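Local coordinates for protein glycerol-3-phosphate dehydrogenase [NAD(+)] 1 (Saccharomyces cerevisiae, PDB 4FGW) that interconverts dihydroxyacetone phosphate and glycerol 3-phosphate with NAD(H), driving the glycerol accumulation that protects yeast cells from water loss under hyperosmotic stress, at residues E327-K330 and Q336-Q339; A315-T320 and E329-N334. All coordinates share one frame; numbering follows the deposited sequence.

Overall arrangement
Both contacts build one corner of the helical C-terminal half of the dehydrogenase, and their centres lie only about 7 Å apart. Along the chain, helix 310-320 comes first, helix 325-333 follows after a short turn, and a loop then leads on to helix 340-354. Contact 2 joins the first two helices, while contact 1 ties the middle helix to the loop, so that helix 325-333 serves both and E329 and K330 belong to each. C328 packs against L317 and M318, and L333 against A338, which knits the two together. Because Q339, a probable NAD(+) ligand, follows directly on the tethered loop residues, this corner probably lies beside the cofactor site.

Contact 1: E327-K330 and Q336-Q339; sequences ECEK and QSAQ
E329 reaches from helix 325-333 to the loop that follows it, where it accepts a hydrogen bond from the backbone of A338, a small example of a side chain tethering main chain that has no regular structure. Its CB points at the loop, and CG, lying anti to the backbone N (chi1 -162°), carries the chain onward fully extended. CG of E329 passes 4.0 Å from the carbonyl O of Q336. CD of E329 follows at 4.0 Å from CA of S337, and at the tip OE2 takes the amide N of A338 at 3.0 Å. The bond is fairly straight, 157° at the hydrogen, and the donor meets OE2 of E329 on its anti side, 22° out of the carboxylate plane. OE2 of E329 also brushes CB of S337 at 3.5 Å. Cut back to an alanine, the position would lose the carboxylate, and the A338 amide would probably be left without this acceptor and the loop freer to shift against the helix. Next comes Q339, probably an NAD(+) ligand as in related enzymes, while A338 also leans on N311, a probable substrate ligand. A carboxylate bonded to a main-chain amide thus tethers the chain just before a residue that probably binds the cofactor, and the amide's hydrogen should help to stabilise the negative charge.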
ATOM      1  N   GLU A 327       9.076 -27.374  -4.699  1.00 98.45           N
ATOM      2  CA  GLU A 327      10.333 -27.534  -5.421  1.00100.11           C
ATOM      3  C   GLU A 327      11.090 -26.200  -5.322  1.00100.00           C
ATOM      4  O   GLU A 327      12.303 -26.195  -5.110  1.00 99.30           O
ATOM      5  CB  GLU A 327      10.050 -27.892  -6.890  1.00104.90           C
ATOM      6  CG  GLU A 327      11.237 -28.486  -7.634  1.00122.14           C
ATOM      7  CD  GLU A 327      10.940 -29.214  -8.936  1.00151.74           C
ATOM      8  OE1 GLU A 327      11.859 -29.892  -9.452  1.00144.50           O
ATOM      9  OE2 GLU A 327       9.796 -29.121  -9.436  1.00150.61           O
ATOM     10  N   CYS A 328      10.353 -25.072  -5.438  1.00 93.97           N
ATOM     11  CA  CYS A 328      10.880 -23.711  -5.323  1.00 89.95           C
ATOM     12  C   CYS A 328      11.200 -23.346  -3.862  1.00 91.65           C
ATOM     13  O   CYS A 328      12.177 -22.641  -3.610  1.00 89.41           O
ATOM     14  CB  CYS A 328       9.928 -22.706  -5.965  1.00 87.91           C
ATOM     15  SG  CYS A 328       9.790 -22.867  -7.766  1.00 95.07           S
ATOM     16  N   GLU A 329      10.393 -23.852  -2.911  1.00 89.36           N
ATOM     17  CA  GLU A 329      10.521 -23.665  -1.459  1.00 88.05           C
ATOM     18  C   GLU A 329      11.836 -24.273  -0.954  1.00 97.70           C
ATOM     19  O   GLU A 329      12.514 -23.662  -0.128  1.00 95.72           O
ATOM     20  CB  GLU A 329       9.314 -24.312  -0.750  1.00 89.65           C
ATOM     21  CG  GLU A 329       9.074 -23.843   0.674  1.00 94.01           C
ATOM     22  CD  GLU A 329       7.871 -24.470   1.356  1.00108.74           C
ATOM     23  OE1 GLU A 329       7.767 -25.718   1.357  1.00113.86           O
ATOM     24  OE2 GLU A 329       7.057 -23.714   1.936  1.00 88.14           O
ATOM     25  N   LYS A 330      12.198 -25.460  -1.471  1.00101.17           N
ATOM     26  CA  LYS A 330      13.431 -26.181  -1.132  1.00105.23           C
ATOM     27  C   LYS A 330      14.665 -25.466  -1.716  1.00111.79           C
ATOM     28  O   LYS A 330      15.691 -25.369  -1.036  1.00111.38           O
ATOM     29  CB  LYS A 330      13.347 -27.645  -1.635  1.00112.65           C
ATOM     30  CG  LYS A 330      14.600 -28.493  -1.410  1.00129.25           C
ATOM     31  CD  LYS A 330      14.348 -29.670  -0.486  1.00140.56           C
ATOM     32  CE  LYS A 330      15.551 -30.575  -0.402  1.00151.56           C
ATOM     33  NZ  LYS A 330      15.286 -31.765   0.446  1.00160.47           N
ATOM     34  N   GLN A 336      13.332 -23.580   5.763  1.00105.58           N
ATOM     35  CA  GLN A 336      12.236 -22.656   6.069  1.00100.83           C
ATOM     36  C   GLN A 336      11.059 -22.813   5.101  1.00100.62           C
ATOM     37  O   GLN A 336      11.235 -23.308   3.984  1.00102.60           O
ATOM     38  CB  GLN A 336      12.733 -21.205   6.075  1.00 99.29           C
ATOM     39  CG  GLN A 336      13.415 -20.793   7.368  1.00119.35           C
ATOM     40  CD  GLN A 336      13.679 -19.311   7.376  1.00139.40           C
ATOM     41  OE1 GLN A 336      12.803 -18.499   7.696  1.00132.09           O
ATOM     42  NE2 GLN A 336      14.886 -18.924   6.989  1.00133.09           N
ATOM     43  N   SER A 337       9.859 -22.385   5.531  1.00 91.44           N
ATOM     44  CA  SER A 337       8.643 -22.493   4.727  1.00 89.31           C
ATOM     45  C   SER A 337       7.988 -21.151   4.400  1.00 85.09           C
ATOM     46  O   SER A 337       8.050 -20.216   5.200  1.00 82.34           O
ATOM     47  CB  SER A 337       7.632 -23.400   5.418  1.00 94.54           C
ATOM     48  OG  SER A 337       8.175 -24.683   5.686  1.00106.81           O
ATOM     49  N   ALA A 338       7.340 -21.075   3.224  1.00 78.07           N
ATOM     50  CA  ALA A 338       6.561 -19.916   2.798  1.00 73.26           C
ATOM     51  C   ALA A 338       5.141 -20.199   3.291  1.00 75.00           C
ATOM     52  O   ALA A 338       4.405 -20.977   2.682  1.00 76.99           O
ATOM     53  CB  ALA A 338       6.599 -19.765   1.282  1.00 74.23           C
ATOM     54  N   GLN A 339       4.777 -19.600   4.420  1.00 68.37           N
ATOM     55  CA  GLN A 339       3.503 -19.890   5.073  1.00 68.08           C
ATOM     56  C   GLN A 339       2.307 -19.778   4.132  1.00 72.12           C
ATOM     57  O   GLN A 339       1.400 -20.611   4.160  1.00 73.75           O
ATOM     58  CB  GLN A 339       3.303 -18.973   6.283  1.00 67.23           C
ATOM     59  CG  GLN A 339       2.928 -19.706   7.562  1.00 80.39           C
ATOM     60  CD  GLN A 339       1.760 -20.653   7.371  1.00 85.98           C
ATOM     61  OE1 GLN A 339       0.600 -20.248   7.445  1.00 66.46           O
ATOM     62  NE2 GLN A 339       2.062 -21.922   7.121  1.00 90.17           N
TER

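Contact 2: A315-T320 and E329-N334; sequences ARLMAT and EKELLN
The carbonyl oxygen of R316 is gripped twice by T320, once through the backbone N at 3.0 Å, in the usual helical manner, and once through OG1 at 3.1 Å. The hydroxyl comes from above the carbonyl plane, 41° out of it, and so folds back over the last turn of helix 310-320. One residue on from R316, L317 turns its side chain toward helix 325-333 and meets two residues there. Its CG stands anti to the backbone N (chi1 -172°), which carries CD2 out to the neighbouring helix. CD2 of L317 lies 3.7 Å from CD1 of L332, which also comes to 4.0 Å from CB of L317, the two side chains meeting at a slant. E331 arrives from another direction, its extended chain running at about a right angle to the leucine, and OE1 of E331 rests 3.4 Å from CD2 of L317. Outside the pair, L332 also packs on K313, while R316 forms a salt bridge with E256 of helix 235-257. At this surface end of the interface between two successive helices, one leucine is set against a leucine and a glutamate, with C328 and L333 adding to the packing deeper in. Between these segments the leucine pair offers only dispersion and shielding of methyls from water, while the E331 carboxylate contributes van der Waals contact alone. The two T320 bonds to R316 secure the end of helix 310-320, and the R316 salt bridge ties that helix to helix 235-257.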
ATOM      1  N   ALA A 315       7.077 -17.618  -5.115  1.00 66.33           N
ATOM      2  CA  ALA A 315       6.100 -17.347  -6.162  1.00 66.13           C
ATOM      3  C   ALA A 315       6.749 -16.818  -7.441  1.00 69.37           C
ATOM      4  O   ALA A 315       6.331 -17.186  -8.539  1.00 71.93           O
ATOM      5  CB  ALA A 315       5.075 -16.364  -5.646  1.00 64.11           C
ATOM      6  N   ARG A 316       7.777 -15.967  -7.287  1.00 63.53           N
ATOM      7  CA  ARG A 316       8.563 -15.371  -8.370  1.00 64.05           C
ATOM      8  C   ARG A 316       9.335 -16.471  -9.128  1.00 71.90           C
ATOM      9  O   ARG A 316       9.352 -16.468 -10.361  1.00 72.51           O
ATOM     10  CB  ARG A 316       9.525 -14.321  -7.785  1.00 61.17           C
ATOM     11  CG  ARG A 316       9.778 -13.145  -8.695  1.00 70.61           C
ATOM     12  CD  ARG A 316      10.809 -12.204  -8.104  1.00 77.74           C
ATOM     13  NE  ARG A 316      10.237 -11.278  -7.124  1.00 80.47           N
ATOM     14  CZ  ARG A 316      10.717 -11.089  -5.897  1.00 90.60           C
ATOM     15  NH1 ARG A 316      11.774 -11.777  -5.477  1.00 77.13           N
ATOM     16  NH2 ARG A 316      10.144 -10.214  -5.081  1.00 71.10           N
ATOM     17  N   LEU A 317       9.932 -17.431  -8.388  1.00 70.91           N
ATOM     18  CA  LEU A 317      10.668 -18.554  -8.964  1.00 74.84           C
ATOM     19  C   LEU A 317       9.722 -19.511  -9.689  1.00 82.46           C
ATOM     20  O   LEU A 317      10.069 -19.976 -10.774  1.00 85.59           O
ATOM     21  CB  LEU A 317      11.531 -19.280  -7.914  1.00 75.32           C
ATOM     22  CG  LEU A 317      12.488 -20.369  -8.446  1.00 84.27           C
ATOM     23  CD1 LEU A 317      13.550 -19.797  -9.396  1.00 84.82           C
ATOM     24  CD2 LEU A 317      13.143 -21.114  -7.315  1.00 87.56           C
ATOM     25  N   MET A 318       8.510 -19.753  -9.122  1.00 78.15           N
ATOM     26  CA  MET A 318       7.463 -20.592  -9.727  1.00 81.01           C
ATOM     27  C   MET A 318       7.140 -20.086 -11.143  1.00 87.63           C
ATOM     28  O   MET A 318       6.948 -20.883 -12.059  1.00 91.40           O
ATOM     29  CB  MET A 318       6.185 -20.547  -8.880  1.00 81.39           C
ATOM     30  CG  MET A 318       6.173 -21.492  -7.712  1.00 85.00           C
ATOM     31  SD  MET A 318       4.776 -21.151  -6.608  1.00 86.63           S
ATOM     32  CE  MET A 318       3.418 -21.830  -7.547  1.00 87.00           C
ATOM     33  N   ALA A 319       7.097 -18.756 -11.308  1.00 82.53           N
ATOM     34  CA  ALA A 319       6.832 -18.090 -12.581  1.00 83.70           C
ATOM     35  C   ALA A 319       8.063 -18.134 -13.510  1.00 90.23           C
ATOM     36  O   ALA A 319       7.912 -18.365 -14.712  1.00 92.65           O
ATOM     37  CB  ALA A 319       6.405 -16.654 -12.324  1.00 80.43           C
ATOM     38  N   THR A 320       9.274 -17.934 -12.940  1.00 86.24           N
ATOM     39  CA  THR A 320      10.571 -17.938 -13.629  1.00 88.46           C
ATOM     40  C   THR A 320      10.905 -19.326 -14.214  1.00 97.26           C
ATOM     41  O   THR A 320      11.199 -19.435 -15.406  1.00 99.46           O
ATOM     42  CB  THR A 320      11.663 -17.392 -12.669  1.00 96.20           C
ATOM     43  OG1 THR A 320      11.513 -15.978 -12.552  1.00 91.53           O
ATOM     44  CG2 THR A 320      13.091 -17.714 -13.120  1.00100.45           C
ATOM     45  N   GLU A 329      10.393 -23.852  -2.911  1.00 89.36           N
ATOM     46  CA  GLU A 329      10.521 -23.665  -1.459  1.00 88.05           C
ATOM     47  C   GLU A 329      11.836 -24.273  -0.954  1.00 97.70           C
ATOM     48  O   GLU A 329      12.514 -23.662  -0.128  1.00 95.72           O
ATOM     49  CB  GLU A 329       9.314 -24.312  -0.750  1.00 89.65           C
ATOM     50  CG  GLU A 329       9.074 -23.843   0.674  1.00 94.01           C
ATOM     51  CD  GLU A 329       7.871 -24.470   1.356  1.00108.74           C
ATOM     52  OE1 GLU A 329       7.767 -25.718   1.357  1.00113.86           O
ATOM     53  OE2 GLU A 329       7.057 -23.714   1.936  1.00 88.14           O
ATOM     54  N   LYS A 330      12.198 -25.460  -1.471  1.00101.17           N
ATOM     55  CA  LYS A 330      13.431 -26.181  -1.132  1.00105.23           C
ATOM     56  C   LYS A 330      14.665 -25.466  -1.716  1.00111.79           C
ATOM     57  O   LYS A 330      15.691 -25.369  -1.036  1.00111.38           O
ATOM     58  CB  LYS A 330      13.347 -27.645  -1.635  1.00112.65           C
ATOM     59  CG  LYS A 330      14.600 -28.493  -1.410  1.00129.25           C
ATOM     60  CD  LYS A 330      14.348 -29.670  -0.486  1.00140.56           C
ATOM     61  CE  LYS A 330      15.551 -30.575  -0.402  1.00151.56           C
ATOM     62  NZ  LYS A 330      15.286 -31.765   0.446  1.00160.47           N
ATOM     63  N   GLU A 331      14.555 -24.973  -2.971  1.00110.58           N
ATOM     64  CA  GLU A 331      15.625 -24.299  -3.710  1.00111.52           C
ATOM     65  C   GLU A 331      16.095 -22.979  -3.093  1.00113.75           C
ATOM     66  O   GLU A 331      17.284 -22.666  -3.177  1.00114.12           O
ATOM     67  CB  GLU A 331      15.224 -24.091  -5.182  1.00113.97           C
ATOM     68  CG  GLU A 331      16.411 -24.016  -6.127  1.00127.46           C
ATOM     69  CD  GLU A 331      16.073 -23.626  -7.552  1.00148.51           C
ATOM     70  OE1 GLU A 331      16.259 -22.438  -7.902  1.00137.77           O
ATOM     71  OE2 GLU A 331      15.640 -24.512  -8.324  1.00146.92           O
ATOM     72  N   LEU A 332      15.180 -22.205  -2.489  1.00108.27           N
ATOM     73  CA  LEU A 332      15.538 -20.904  -1.921  1.00105.57           C
ATOM     74  C   LEU A 332      15.556 -20.855  -0.398  1.00110.00           C
ATOM     75  O   LEU A 332      16.529 -20.364   0.175  1.00108.89           O
ATOM     76  CB  LEU A 332      14.621 -19.775  -2.457  1.00102.69           C
ATOM     77  CG  LEU A 332      14.398 -19.660  -3.968  1.00108.58           C
ATOM     78  CD1 LEU A 332      13.066 -19.003  -4.261  1.00106.30           C
ATOM     79  CD2 LEU A 332      15.529 -18.900  -4.647  1.00111.27           C
ATOM     80  N   LEU A 333      14.470 -21.313   0.255  1.00107.67           N
ATOM     81  CA  LEU A 333      14.306 -21.191   1.705  1.00106.63           C
ATOM     82  C   LEU A 333      14.985 -22.254   2.567  1.00114.67           C
ATOM     83  O   LEU A 333      14.980 -22.125   3.797  1.00113.86           O
ATOM     84  CB  LEU A 333      12.818 -21.030   2.104  1.00104.60           C
ATOM     85  CG  LEU A 333      11.837 -20.350   1.127  1.00107.62           C
ATOM     86  CD1 LEU A 333      10.430 -20.412   1.670  1.00106.79           C
ATOM     87  CD2 LEU A 333      12.211 -18.900   0.859  1.00106.92           C
ATOM     88  N   ASN A 334      15.592 -23.276   1.933  1.00115.10           N
ATOM     89  CA  ASN A 334      16.261 -24.412   2.575  1.00118.25           C
ATOM     90  C   ASN A 334      15.471 -25.069   3.741  1.00121.45           C
ATOM     91  O   ASN A 334      14.557 -25.849   3.468  1.00122.49           O
ATOM     92  CB  ASN A 334      17.783 -24.185   2.809  1.00121.23           C
ATOM     93  CG  ASN A 334      18.222 -23.447   4.064  1.00140.82           C
ATOM     94  OD1 ASN A 334      19.072 -23.930   4.821  1.00136.13           O
ATOM     95  ND2 ASN A 334      17.694 -22.257   4.300  1.00127.91           N
TER